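Local atomic coordinates of farnesyl pyrophosphate synthetase (Staphylococcus aureus, PDB entry 5H9D), a protein that probably catalyses the magnesium-dependent condensation of isopentenyl diphosphate units onto allylic diphosphates, building heptaprenyl diphosphate. Residues 7-12 and 58-63; 48-53 and 304-309; 212-217 and 266-271. One frame throughout, in Å; residues are numbered along the deposited sequence.

In the fold
From the N terminus, helix 6-20 enters contact 1 first: the contact joins it to the turn leading into helix 62-85, closing a loop of 45 residues that is mostly helical. Before that loop ends, residues 48-53, on helix 43-51 and just beyond, open contact 2, which is completed only near the C terminus by helix 302-315. Contacts 1 and 2 therefore cross along the chain, and they touch in space, with E9 against I49 and about 12 Å between their centres. Contact 3, between the end of helix 188-215 and helix 261-272, falls wholly within the long span of contact 2, yet sits across the chain's centre from contact 1, about 40 Å away between centres.

Contact 1 of 3, residues 7-12 and 58-63; sequences NNEIKK and EQTSEQ
E9 and T60 reach toward each other from opposite directions, and T60 OG1 donates a hydrogen bond of 3.1 Å to E9 OE2. The hydroxyl meets this oxygen from above the carboxylate, 47° out of its plane. T60 CB lies 3.7 Å from E9 OE2. A bend in the E9 chain at chi2 (-51°) brings OE2 to the T60 hydroxyl. OE2 also bonds the hydroxyl of Y65, and T60 OG1 has a weak bond from Q53 NE2, so the buried polar pair is held by several partners, with L4 packed against both residues. In the all-helical isoprenyl synthase fold this joins helix 6-20, part of a predicted coiled coil, to the residues just before helix 62-85, where S61 takes the N-cap position. The rest is loose. Just 57 Å² is buried between the segments, and the CA atoms of E9 and T60 stay 8.8 Å apart. K12 packs on Y65 instead of on 58-63. On the exposed side E62 turns to other partners, pairing in a salt bridge with R16 and accepting a hydrogen bond from Q66.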
loop_
_atom_site.group_PDB
_atom_site.type_symbol
_atom_site.label_atom_id
_atom_site.label_comp_id
_atom_site.label_asym_id
_atom_site.label_seq_id
_atom_site.Cartn_x
_atom_site.Cartn_y
_atom_site.Cartn_z
ATOM N N ASN A 7 -21.808 1.215 13.896
ATOM C CA ASN A 7 -22.490 1.360 12.615
ATOM C C ASN A 7 -22.518 2.814 12.187
ATOM O O ASN A 7 -22.153 3.154 11.075
ATOM C CB ASN A 7 -23.921 0.841 12.725
ATOM C CG ASN A 7 -24.010 -0.654 12.555
ATOM O OD1 ASN A 7 -23.017 -1.365 12.729
ATOM N ND2 ASN A 7 -25.204 -1.146 12.226
ATOM N N ASN A 8 -22.963 3.663 13.089
ATOM C CA ASN A 8 -23.055 5.073 12.822
ATOM C C ASN A 8 -21.667 5.630 12.560
ATOM O O ASN A 8 -21.490 6.467 11.677
ATOM C CB ASN A 8 -23.724 5.781 14.016
ATOM C CG ASN A 8 -23.737 7.308 13.885
ATOM O OD1 ASN A 8 -24.344 7.864 12.964
ATOM N ND2 ASN A 8 -23.060 7.990 14.811
ATOM N N GLU A 9 -20.671 5.163 13.306
ATOM C CA GLU A 9 -19.323 5.693 13.108
ATOM C C GLU A 9 -18.754 5.333 11.764
ATOM O O GLU A 9 -18.121 6.167 11.132
ATOM C CB GLU A 9 -18.363 5.229 14.196
ATOM C CG GLU A 9 -18.592 5.830 15.577
ATOM C CD GLU A 9 -18.693 7.340 15.570
ATOM O OE1 GLU A 9 -19.830 7.852 15.594
ATOM O OE2 GLU A 9 -17.643 8.010 15.545
ATOM N N ILE A 10 -18.980 4.095 11.332
ATOM C CA ILE A 10 -18.496 3.610 10.034
ATOM C C ILE A 10 -19.111 4.397 8.870
ATOM O O ILE A 10 -18.449 4.626 7.870
ATOM C CB ILE A 10 -18.818 2.103 9.832
ATOM C CG1 ILE A 10 -18.215 1.281 10.963
ATOM C CG2 ILE A 10 -18.266 1.619 8.496
ATOM C CD1 ILE A 10 -16.721 1.385 11.063
ATOM N N LYS A 11 -20.368 4.807 8.992
ATOM C CA LYS A 11 -21.010 5.570 7.918
ATOM C C LYS A 11 -20.359 6.950 7.768
ATOM O O LYS A 11 -20.202 7.459 6.662
ATOM C CB LYS A 11 -22.513 5.756 8.179
ATOM C CG LYS A 11 -23.300 4.470 8.225
ATOM C CD LYS A 11 -24.799 4.707 8.057
ATOM C CE LYS A 11 -25.586 3.403 8.273
ATOM N NZ LYS A 11 -25.588 2.906 9.699
ATOM N N LYS A 12 -19.984 7.555 8.887
ATOM C CA LYS A 12 -19.363 8.851 8.825
ATOM C C LYS A 12 -18.016 8.702 8.132
ATOM O O LYS A 12 -17.605 9.571 7.374
ATOM C CB LYS A 12 -19.230 9.430 10.225
ATOM C CG LYS A 12 -20.534 9.362 10.972
ATOM C CD LYS A 12 -20.841 10.622 11.727
ATOM C CE LYS A 12 -20.086 10.713 13.011
ATOM N NZ LYS A 12 -20.635 11.823 13.842
ATOM N N GLU A 58 -14.004 13.329 24.496
ATOM C CA GLU A 58 -15.279 12.746 24.930
ATOM C C GLU A 58 -16.167 12.285 23.771
ATOM O O GLU A 58 -17.240 11.685 23.962
ATOM C CB GLU A 58 -16.049 13.734 25.814
ATOM C CG GLU A 58 -16.205 15.128 25.238
ATOM C CD GLU A 58 -17.340 15.912 25.907
ATOM O OE1 GLU A 58 -17.367 17.152 25.749
ATOM O OE2 GLU A 58 -18.209 15.294 26.572
ATOM N N GLN A 59 -15.693 12.579 22.567
ATOM C CA GLN A 59 -16.372 12.227 21.334
ATOM C C GLN A 59 -15.271 12.111 20.275
ATOM O O GLN A 59 -14.195 12.696 20.426
ATOM C CB GLN A 59 -17.368 13.328 20.954
ATOM C CG GLN A 59 -16.712 14.678 20.636
ATOM C CD GLN A 59 -17.507 15.483 19.601
ATOM O OE1 GLN A 59 -16.973 16.396 18.942
ATOM N NE2 GLN A 59 -18.791 15.144 19.455
ATOM N N THR A 60 -15.536 11.360 19.212
ATOM C CA THR A 60 -14.555 11.180 18.147
ATOM C C THR A 60 -14.288 12.491 17.409
ATOM O O THR A 60 -15.215 13.101 16.893
ATOM C CB THR A 60 -15.043 10.155 17.121
ATOM O OG1 THR A 60 -15.751 9.102 17.781
ATOM C CG2 THR A 60 -13.879 9.567 16.408
ATOM N N SER A 61 -13.027 12.910 17.349
ATOM C CA SER A 61 -12.675 14.142 16.666
ATOM C C SER A 61 -12.536 13.993 15.138
ATOM O O SER A 61 -12.449 12.877 14.615
ATOM C CB SER A 61 -11.383 14.723 17.266
ATOM O OG SER A 61 -10.275 13.851 17.163
ATOM N N GLU A 62 -12.525 15.118 14.423
ATOM C CA GLU A 62 -12.383 15.067 12.980
ATOM C C GLU A 62 -11.021 14.480 12.644
ATOM O O GLU A 62 -10.871 13.734 11.676
ATOM C CB GLU A 62 -12.499 16.464 12.367
ATOM C CG GLU A 62 -12.596 16.474 10.827
ATOM C CD GLU A 62 -13.596 15.440 10.303
ATOM O OE1 GLU A 62 -14.609 15.183 10.987
ATOM O OE2 GLU A 62 -13.376 14.877 9.208
ATOM N N GLN A 63 -10.020 14.816 13.448
ATOM C CA GLN A 63 -8.680 14.306 13.221
ATOM C C GLN A 63 -8.640 12.781 13.221
ATOM O O GLN A 63 -7.831 12.186 12.502
ATOM C CB GLN A 63 -7.706 14.840 14.287
ATOM C CG GLN A 63 -6.402 14.055 14.336
ATOM C CD GLN A 63 -5.349 14.658 15.224
ATOM O OE1 GLN A 63 -4.303 14.062 15.443
ATOM N NE2 GLN A 63 -5.605 15.845 15.722
#

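Contact 2 of 3, residues 48-53 and 304-309; sequences VILSSQ and KSLLLS
Helix-helix packing in the all-helical isoprenyl synthase fold sets L50, on helix 43-51, against L306 and L307 of the near-C-terminal helix 302-315. L50 supplies 81 of the 159 Å² buried and works with both branches of its fork. CD1 rests on the backbone of the facing helix, 3.6 Å from L307 CA, while CD2 lies 3.8 Å from L306 CB. The L50 and L306 side chains cross at about a right angle, and it is the CB of L306 that meets the methyl. L307 adds a methyl-to-methyl touch: with its CG anti to the backbone N (chi1 -166°), its CD1 is placed 3.9 Å from L50 CD1. The L307 side chain also packs on I295 and L298, and M6 of helix 6-20 touches L50. Beside the leucines, I49 O takes two bonds from S52. S52 OG reaches I49 O at 2.7 Å, in the carbonyl plane on a lone pair, with a C=O...donor angle of 144°. S52 N bonds the same I49 O at 2.8 Å. At the start of the other segment, K304 is engaged by D300 through a salt bridge. With no hydrogen bond between the segments, cohesion here comes from burying aliphatic carbon, an attraction that depends on close fit more than on direction.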
loop_
_atom_site.group_PDB
_atom_site.type_symbol
_atom_site.label_atom_id
_atom_site.label_comp_id
_atom_site.label_asym_id
_atom_site.label_seq_id
_atom_site.Cartn_x
_atom_site.Cartn_y
_atom_site.Cartn_z
ATOM N N VAL A 48 -9.488 2.246 14.300
ATOM C CA VAL A 48 -8.996 3.597 14.544
ATOM C C VAL A 48 -9.998 4.362 15.429
ATOM O O VAL A 48 -9.607 4.947 16.452
ATOM C CB VAL A 48 -8.763 4.370 13.224
ATOM C CG1 VAL A 48 -8.260 5.758 13.519
ATOM C CG2 VAL A 48 -7.770 3.635 12.363
ATOM N N ILE A 49 -11.279 4.367 15.035
ATOM C CA ILE A 49 -12.311 5.030 15.832
ATOM C C ILE A 49 -12.206 4.456 17.274
ATOM O O ILE A 49 -11.853 5.179 18.193
ATOM C CB ILE A 49 -13.764 4.798 15.216
ATOM C CG1 ILE A 49 -14.124 5.896 14.203
ATOM C CG2 ILE A 49 -14.843 4.817 16.303
ATOM C CD1 ILE A 49 -13.581 5.661 12.837
ATOM N N LEU A 50 -12.471 3.157 17.447
ATOM C CA LEU A 50 -12.406 2.475 18.757
ATOM C C LEU A 50 -11.150 2.733 19.572
ATOM O O LEU A 50 -11.242 2.990 20.764
ATOM C CB LEU A 50 -12.562 0.960 18.605
ATOM C CG LEU A 50 -13.965 0.433 18.863
ATOM C CD1 LEU A 50 -13.906 -1.059 18.940
ATOM C CD2 LEU A 50 -14.507 1.009 20.160
ATOM N N SER A 51 -9.985 2.648 18.936
ATOM C CA SER A 51 -8.714 2.908 19.608
ATOM C C SER A 51 -8.627 4.321 20.168
ATOM O O SER A 51 -7.805 4.588 21.026
ATOM C CB SER A 51 -7.529 2.731 18.645
ATOM O OG SER A 51 -7.287 1.371 18.359
ATOM N N SER A 52 -9.449 5.234 19.683
ATOM C CA SER A 52 -9.355 6.592 20.172
ATOM C C SER A 52 -10.212 6.907 21.381
ATOM O O SER A 52 -10.012 7.943 21.986
ATOM C CB SER A 52 -9.670 7.586 19.060
ATOM O OG SER A 52 -11.057 7.646 18.817
ATOM N N GLN A 53 -11.148 6.035 21.746
ATOM C CA GLN A 53 -12.019 6.280 22.911
ATOM C C GLN A 53 -11.322 6.210 24.299
ATOM O O GLN A 53 -11.919 6.577 25.316
ATOM C CB GLN A 53 -13.201 5.298 22.914
ATOM C CG GLN A 53 -13.918 5.161 21.584
ATOM C CD GLN A 53 -14.544 6.445 21.109
ATOM O OE1 GLN A 53 -15.380 7.039 21.795
ATOM N NE2 GLN A 53 -14.157 6.880 19.928
ATOM N N LYS A 304 -14.479 -0.110 25.841
ATOM C CA LYS A 304 -13.918 -1.392 26.229
ATOM C C LYS A 304 -14.880 -2.543 25.937
ATOM O O LYS A 304 -14.444 -3.653 25.685
ATOM C CB LYS A 304 -13.554 -1.384 27.708
ATOM C CG LYS A 304 -13.006 -2.717 28.253
ATOM C CD LYS A 304 -12.704 -2.590 29.739
ATOM C CE LYS A 304 -12.083 -3.843 30.299
ATOM N NZ LYS A 304 -11.826 -3.723 31.772
ATOM N N SER A 305 -16.183 -2.279 25.958
ATOM C CA SER A 305 -17.172 -3.316 25.668
ATOM C C SER A 305 -17.268 -3.586 24.166
ATOM O O SER A 305 -17.594 -4.698 23.731
ATOM C CB SER A 305 -18.565 -2.904 26.166
ATOM O OG SER A 305 -18.647 -2.829 27.575
ATOM N N LEU A 306 -17.005 -2.553 23.373
ATOM C CA LEU A 306 -17.085 -2.667 21.922
ATOM C C LEU A 306 -15.870 -3.355 21.360
ATOM O O LEU A 306 -15.981 -4.167 20.469
ATOM C CB LEU A 306 -17.272 -1.282 21.286
ATOM C CG LEU A 306 -18.713 -0.728 21.386
ATOM C CD1 LEU A 306 -18.765 0.747 21.027
ATOM C CD2 LEU A 306 -19.612 -1.534 20.471
ATOM N N LEU A 307 -14.707 -3.037 21.898
ATOM C CA LEU A 307 -13.476 -3.665 21.453
ATOM C C LEU A 307 -13.565 -5.148 21.828
ATOM O O LEU A 307 -13.272 -6.000 20.994
ATOM C CB LEU A 307 -12.283 -2.980 22.126
ATOM C CG LEU A 307 -10.831 -3.154 21.682
ATOM C CD1 LEU A 307 -10.660 -2.867 20.227
ATOM C CD2 LEU A 307 -9.973 -2.191 22.521
ATOM N N LEU A 308 -13.985 -5.452 23.063
ATOM C CA LEU A 308 -14.136 -6.844 23.517
ATOM C C LEU A 308 -15.073 -7.599 22.576
ATOM O O LEU A 308 -14.787 -8.717 22.151
ATOM C CB LEU A 308 -14.698 -6.909 24.944
ATOM C CG LEU A 308 -13.717 -6.756 26.114
ATOM C CD1 LEU A 308 -14.439 -6.136 27.308
ATOM C CD2 LEU A 308 -13.137 -8.086 26.487
ATOM N N SER A 309 -16.197 -6.972 22.261
ATOM C CA SER A 309 -17.173 -7.543 21.346
ATOM C C SER A 309 -16.577 -7.745 19.941
ATOM O O SER A 309 -16.660 -8.827 19.372
ATOM C CB SER A 309 -18.379 -6.615 21.260
ATOM O OG SER A 309 -19.315 -7.106 20.327
#

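Contact 3 of 3, residues 212-217 and 266-271; sequences LDFTST and ECIQII
F214 drives its ring against helix 261-272, where I268 and I271 receive it in two different ways. F214 has the most surface covered, 90 Å², against 44 Å² for I268 and 40 Å² for I271. Its CG stands anti to the carbonyl carbon (chi1 -71°), carrying the ring toward the isoleucines. I271 comes over one face: its CG2 forms a CH-pi contact 3.9 Å from the ring centroid and 18° off the normal. The methyl is offset toward the rim, and its nearest ring atom is F214 CG at 3.7 Å. I268 approaches at the edge, near the ring plane, with its CB 3.7 Å from F214 CE1. Three residues apart, the two isoleucines sit roughly one helical turn from each other, so that face and edge of one ring are gripped from a single helix.

F214 directly follows D213, the last acidic residue of a DDxxD sequence, the second aspartate-rich motif of this family, which in relatives binds magnesium and substrate diphosphate. The last turn of helix 188-215 is irregular: neither D213 N nor F214 N is hydrogen-bonded to the turn before it. D213 is held by the chain around 226-228: its OD1 accepts a hydrogen bond from D228 N, and its backbone bonds that of G226. On helix 261-272, C267 faces F248 and I252 of helix 246-253. I277 of helix 276-296 packs on both F214 and I271, and I238 of helix 236-243 also touches F214.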
loop_
_atom_site.group_PDB
_atom_site.type_symbol
_atom_site.label_atom_id
_atom_site.label_comp_id
_atom_site.label_asym_id
_atom_site.label_seq_id
_atom_site.Cartn_x
_atom_site.Cartn_y
_atom_site.Cartn_z
ATOM N N LEU A 212 -9.291 -20.442 6.261
ATOM C CA LEU A 212 -10.493 -20.394 5.437
ATOM C C LEU A 212 -10.255 -20.573 3.947
ATOM O O LEU A 212 -11.175 -20.509 3.146
ATOM C CB LEU A 212 -11.231 -19.080 5.651
ATOM C CG LEU A 212 -11.904 -18.749 6.987
ATOM C CD1 LEU A 212 -12.588 -17.384 6.856
ATOM C CD2 LEU A 212 -12.887 -19.821 7.361
ATOM N N ASP A 213 -9.016 -20.791 3.557
ATOM C CA ASP A 213 -8.750 -20.951 2.146
ATOM C C ASP A 213 -8.889 -22.429 1.796
ATOM O O ASP A 213 -8.948 -22.795 0.628
ATOM C CB ASP A 213 -7.347 -20.425 1.813
ATOM C CG ASP A 213 -7.271 -19.822 0.418
ATOM O OD1 ASP A 213 -7.065 -20.583 -0.557
ATOM O OD2 ASP A 213 -7.442 -18.581 0.303
ATOM N N PHE A 214 -8.966 -23.268 2.827
ATOM C CA PHE A 214 -9.097 -24.710 2.650
ATOM C C PHE A 214 -10.459 -25.210 3.142
ATOM O O PHE A 214 -11.028 -26.156 2.601
ATOM C CB PHE A 214 -7.988 -25.431 3.428
ATOM C CG PHE A 214 -6.615 -25.268 2.833
ATOM C CD1 PHE A 214 -6.249 -25.967 1.682
ATOM C CD2 PHE A 214 -5.670 -24.440 3.434
ATOM C CE1 PHE A 214 -4.964 -25.848 1.145
ATOM C CE2 PHE A 214 -4.393 -24.321 2.902
ATOM C CZ PHE A 214 -4.043 -25.030 1.753
ATOM N N THR A 215 -10.986 -24.546 4.160
ATOM C CA THR A 215 -12.247 -24.932 4.777
ATOM C C THR A 215 -13.543 -24.258 4.270
ATOM O O THR A 215 -14.644 -24.751 4.556
ATOM C CB THR A 215 -12.143 -24.715 6.301
ATOM O OG1 THR A 215 -11.876 -23.327 6.578
ATOM C CG2 THR A 215 -11.017 -25.562 6.875
ATOM N N SER A 216 -13.412 -23.157 3.524
ATOM C CA SER A 216 -14.559 -22.394 3.015
ATOM C C SER A 216 -15.192 -22.945 1.724
ATOM O O SER A 216 -15.265 -24.154 1.521
ATOM C CB SER A 216 -14.126 -20.939 2.806
ATOM O OG SER A 216 -15.220 -20.031 2.782
ATOM N N THR A 217 -15.645 -22.059 0.842
ATOM C CA THR A 217 -16.292 -22.505 -0.392
ATOM C C THR A 217 -15.925 -21.694 -1.632
ATOM O O THR A 217 -15.695 -20.481 -1.543
ATOM C CB THR A 217 -17.852 -22.488 -0.250
ATOM O OG1 THR A 217 -18.317 -21.140 -0.067
ATOM C CG2 THR A 217 -18.291 -23.349 0.931
ATOM N N GLU A 266 -5.007 -32.936 -4.717
ATOM C CA GLU A 266 -4.584 -33.937 -3.746
ATOM C C GLU A 266 -4.067 -33.280 -2.467
ATOM O O GLU A 266 -4.443 -33.680 -1.365
ATOM C CB GLU A 266 -3.502 -34.846 -4.353
ATOM C CG GLU A 266 -3.927 -36.313 -4.433
ATOM C CD GLU A 266 -2.811 -37.287 -4.059
ATOM O OE1 GLU A 266 -2.221 -37.121 -2.967
ATOM O OE2 GLU A 266 -2.534 -38.222 -4.848
ATOM N N CYS A 267 -3.212 -32.269 -2.629
ATOM C CA CYS A 267 -2.640 -31.532 -1.503
ATOM C C CYS A 267 -3.677 -30.772 -0.696
ATOM O O CYS A 267 -3.751 -30.935 0.515
ATOM C CB CYS A 267 -1.571 -30.549 -1.983
ATOM S SG CYS A 267 0.051 -31.291 -2.177
ATOM N N ILE A 268 -4.470 -29.938 -1.357
ATOM C CA ILE A 268 -5.482 -29.192 -0.632
ATOM C C ILE A 268 -6.528 -30.131 -0.021
ATOM O O ILE A 268 -7.186 -29.786 0.954
ATOM C CB ILE A 268 -6.146 -28.092 -1.534
ATOM C CG1 ILE A 268 -7.670 -28.168 -1.443
ATOM C CG2 ILE A 268 -5.635 -28.191 -2.963
ATOM C CD1 ILE A 268 -8.369 -27.037 -2.195
ATOM N N GLN A 269 -6.650 -31.336 -0.570
ATOM C CA GLN A 269 -7.612 -32.316 -0.052
ATOM C C GLN A 269 -7.076 -33.021 1.179
ATOM O O GLN A 269 -7.842 -33.537 1.972
ATOM C CB GLN A 269 -7.941 -33.374 -1.112
ATOM C CG GLN A 269 -9.432 -33.595 -1.316
ATOM C CD GLN A 269 -10.131 -32.350 -1.850
ATOM O OE1 GLN A 269 -9.837 -31.881 -2.958
ATOM N NE2 GLN A 269 -11.054 -31.801 -1.060
ATOM N N ILE A 270 -5.754 -33.053 1.321
ATOM C CA ILE A 270 -5.116 -33.699 2.461
ATOM C C ILE A 270 -5.145 -32.783 3.679
ATOM O O ILE A 270 -5.325 -33.239 4.805
ATOM C CB ILE A 270 -3.642 -34.082 2.152
ATOM C CG1 ILE A 270 -3.588 -35.168 1.074
ATOM C CG2 ILE A 270 -2.959 -34.573 3.415
ATOM C CD1 ILE A 270 -4.281 -36.482 1.458
ATOM N N ILE A 271 -4.970 -31.487 3.451
ATOM C CA ILE A 271 -4.973 -30.523 4.540
ATOM C C ILE A 271 -6.302 -30.514 5.300
ATOM O O ILE A 271 -6.320 -30.381 6.529
ATOM C CB ILE A 271 -4.650 -29.079 4.017
ATOM C CG1 ILE A 271 -3.133 -28.868 3.922
ATOM C CG2 ILE A 271 -5.236 -28.037 4.949
ATOM C CD1 ILE A 271 -2.384 -28.928 5.274
#